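Local coordinates for protein peptidoglycan-N-acetylmuramic acid deacetylase PdaA (Bacillus subtilis, PDB 1W1A) that removes the acetyl group from N-acetylmuramic acid residues of peptidoglycan, a step toward the muramic delta-lactam of the spore cortex that germination requires, at residues Val186-Asn191 with Leu214-Ser219. Sequence-based numbering, arbitrary orientation.
Sequences VDWKIN and LLHTVS. With NDG (2-acetamido-2-deoxy-alpha-D-glucopyranose), chain E.
Asp187 grips His216 with both carboxylate oxygens. The ring nitrogen His216 ND1 donates a very short, nearly straight bond to Asp187 OD1 (2.5 Å), while the backbone His216 N reaches the syn side of Asp187 OD2 (2.8 Å). The carboxylate and imidazole planes stand 65° apart, with OD1 close to the ring plane. With CG anti to its carbonyl carbon (chi1 -61°), the imidazole reaches from Asp187 on one side to the sugar on the other, where His216 NE2 and NDG O3 are hydrogen-bonded at 2.9 Å. Trp188 packs against one ring face: its CB lies 3.9 Å from the centroid of the His216 ring in a CH-pi contact, and its indole presents an edge in an offset edge-to-face arrangement, planes 67° apart.

Farther out, a water joins the two loops: it donates a hydrogen bond to Asp187 O and accepts one from Ser219 N. Ile190 CD1 rests on Val218 CG2 at 3.9 Å. Strand 61-68 flanks His216 through Asp67, the probable proton acceptor, and His118 and His122 also bind the sugar.

Replacing His216 with an alanine would probably leave Asp187 OD1 without its ring N-H partner and sugar O3 without its imidazole contact. The Asp-His pairing is consistent with the NodB-family arrangement in which the aspartate raises the pKa of a histidine acting as proton donor.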
loop_
_atom_site.group_PDB
_atom_site.type_symbol
_atom_site.label_atom_id
_atom_site.label_comp_id
_atom_site.label_asym_id
_atom_site.label_seq_id
_atom_site.Cartn_x
_atom_site.Cartn_y
_atom_site.Cartn_z
ATOM N N VAL A 186 -1.258 12.992 5.536
ATOM C CA VAL A 186 -2.681 13.222 5.336
ATOM C C VAL A 186 -3.041 13.715 3.950
ATOM O O VAL A 186 -3.139 14.907 3.715
ATOM C CB VAL A 186 -3.254 14.227 6.377
ATOM C CG1 VAL A 186 -4.741 14.453 6.118
ATOM C CG2 VAL A 186 -3.033 13.702 7.800
ATOM N N ASP A 187 -3.240 12.777 3.034
ATOM C CA ASP A 187 -3.603 13.106 1.670
ATOM C C ASP A 187 -4.951 12.448 1.379
ATOM O O ASP A 187 -5.286 12.152 0.220
ATOM C CB ASP A 187 -2.519 12.602 0.704
ATOM C CG ASP A 187 -2.412 11.079 0.651
ATOM O OD1 ASP A 187 -2.760 10.393 1.632
ATOM O OD2 ASP A 187 -1.937 10.564 -0.389
ATOM N N TRP A 188 -5.736 12.259 2.439
ATOM C CA TRP A 188 -7.015 11.596 2.306
ATOM C C TRP A 188 -8.209 12.328 2.905
ATOM O O TRP A 188 -9.313 11.788 2.930
ATOM C CB TRP A 188 -6.919 10.216 2.926
ATOM C CG TRP A 188 -6.323 10.266 4.300
ATOM C CD1 TRP A 188 -5.005 10.112 4.633
ATOM C CD2 TRP A 188 -7.016 10.538 5.523
ATOM N NE1 TRP A 188 -4.837 10.272 5.984
ATOM C CE2 TRP A 188 -6.053 10.535 6.556
ATOM C CE3 TRP A 188 -8.356 10.785 5.844
ATOM C CZ2 TRP A 188 -6.390 10.769 7.896
ATOM C CZ3 TRP A 188 -8.691 11.017 7.180
ATOM C CH2 TRP A 188 -7.708 11.007 8.188
ATOM N N LYS A 189 -8.000 13.535 3.414
ATOM C CA LYS A 189 -9.109 14.292 3.984
ATOM C C LYS A 189 -9.722 15.172 2.902
ATOM O O LYS A 189 -9.124 16.172 2.488
ATOM C CB LYS A 189 -8.637 15.166 5.138
ATOM C CG LYS A 189 -8.200 14.393 6.354
ATOM C CD LYS A 189 -8.222 15.305 7.577
ATOM C CE LYS A 189 -7.608 14.611 8.784
ATOM N NZ LYS A 189 -7.738 15.420 10.022
ATOM N N ILE A 190 -10.910 14.796 2.442
ATOM C CA ILE A 190 -11.591 15.552 1.397
ATOM C C ILE A 190 -12.001 16.958 1.811
ATOM O O ILE A 190 -11.983 17.885 0.999
ATOM C CB ILE A 190 -12.827 14.783 0.874
ATOM C CG1 ILE A 190 -12.374 13.415 0.361
ATOM C CG2 ILE A 190 -13.461 15.524 -0.297
ATOM C CD1 ILE A 190 -11.258 13.487 -0.694
ATOM N N ASN A 191 -12.359 17.135 3.076
ATOM C CA ASN A 191 -12.759 18.463 3.526
ATOM C C ASN A 191 -11.574 19.419 3.693
ATOM O O ASN A 191 -11.767 20.601 3.952
ATOM C CB ASN A 191 -13.545 18.378 4.834
ATOM C CG ASN A 191 -12.805 17.603 5.904
ATOM O OD1 ASN A 191 -13.036 17.807 7.091
ATOM N ND2 ASN A 191 -11.927 16.689 5.487
ATOM N N LEU A 214 2.797 4.989 1.225
ATOM C CA LEU A 214 1.368 4.702 1.238
ATOM C C LEU A 214 0.722 6.012 0.823
ATOM O O LEU A 214 0.754 6.991 1.560
ATOM C CB LEU A 214 0.858 4.309 2.631
ATOM C CG LEU A 214 -0.645 4.616 2.780
ATOM C CD1 LEU A 214 -1.438 3.775 1.826
ATOM C CD2 LEU A 214 -1.097 4.363 4.207
ATOM N N LEU A 215 0.136 6.031 -0.362
ATOM C CA LEU A 215 -0.499 7.241 -0.863
ATOM C C LEU A 215 -1.950 6.969 -1.197
ATOM O O LEU A 215 -2.366 5.817 -1.319
ATOM C CB LEU A 215 0.212 7.722 -2.134
ATOM C CG LEU A 215 1.735 7.932 -2.082
ATOM C CD1 LEU A 215 2.263 8.036 -3.514
ATOM C CD2 LEU A 215 2.074 9.213 -1.245
ATOM N N HIS A 216 -2.717 8.040 -1.334
ATOM C CA HIS A 216 -4.114 7.929 -1.713
ATOM C C HIS A 216 -4.167 8.721 -3.000
ATOM O O HIS A 216 -3.288 9.542 -3.245
ATOM C CB HIS A 216 -5.026 8.532 -0.637
ATOM C CG HIS A 216 -4.902 7.837 0.677
ATOM N ND1 HIS A 216 -3.973 8.209 1.629
ATOM C CD2 HIS A 216 -5.500 6.716 1.150
ATOM C CE1 HIS A 216 -4.004 7.345 2.629
ATOM N NE2 HIS A 216 -4.921 6.428 2.363
ATOM N N THR A 217 -5.170 8.458 -3.830
ATOM C CA THR A 217 -5.298 9.140 -5.113
ATOM C C THR A 217 -6.599 9.941 -5.155
ATOM O O THR A 217 -7.205 10.121 -6.225
ATOM C CB THR A 217 -5.317 8.103 -6.275
ATOM O OG1 THR A 217 -6.502 7.305 -6.176
ATOM C CG2 THR A 217 -4.127 7.174 -6.201
ATOM N N VAL A 218 -7.033 10.418 -3.991
ATOM C CA VAL A 218 -8.279 11.166 -3.914
ATOM C C VAL A 218 -8.140 12.673 -3.673
ATOM O O VAL A 218 -9.079 13.417 -3.915
ATOM C CB VAL A 218 -9.216 10.593 -2.795
ATOM C CG1 VAL A 218 -9.519 9.145 -3.056
ATOM C CG2 VAL A 218 -8.572 10.747 -1.411
ATOM N N SER A 219 -6.982 13.136 -3.210
ATOM C CA SER A 219 -6.840 14.566 -2.913
ATOM C C SER A 219 -6.361 15.392 -4.099
ATOM O O SER A 219 -5.616 14.908 -4.952
ATOM C CB SER A 219 -5.896 14.760 -1.715
ATOM O OG SER A 219 -6.277 15.865 -0.912
HETATM C C1 NDG E . -7.925 3.355 5.950
HETATM C C2 NDG E . -7.164 3.890 4.736
HETATM C C3 NDG E . -5.695 3.553 4.947
HETATM C C4 NDG E . -5.197 4.235 6.245
HETATM C C5 NDG E . -6.115 3.919 7.453
HETATM C C6 NDG E . -5.821 4.849 8.619
HETATM C C7 NDG E . -8.329 4.072 2.636
HETATM C C8 NDG E . -9.205 3.362 1.618
HETATM O O5 NDG E . -7.521 4.093 7.120
HETATM O O3 NDG E . -4.935 3.979 3.826
HETATM O O4 NDG E . -3.879 3.793 6.549
HETATM O O6 NDG E . -5.734 6.204 8.184
HETATM O O7 NDG E . -8.264 5.303 2.631
HETATM N N2 NDG E . -7.663 3.312 3.503
HETATM O O1 NDG E . -7.597 2.018 6.148
HETATM O O HOH W 1 -4.645 11.798 -2.280
HETATM O O HOH W 2 -6.434 15.648 1.687
#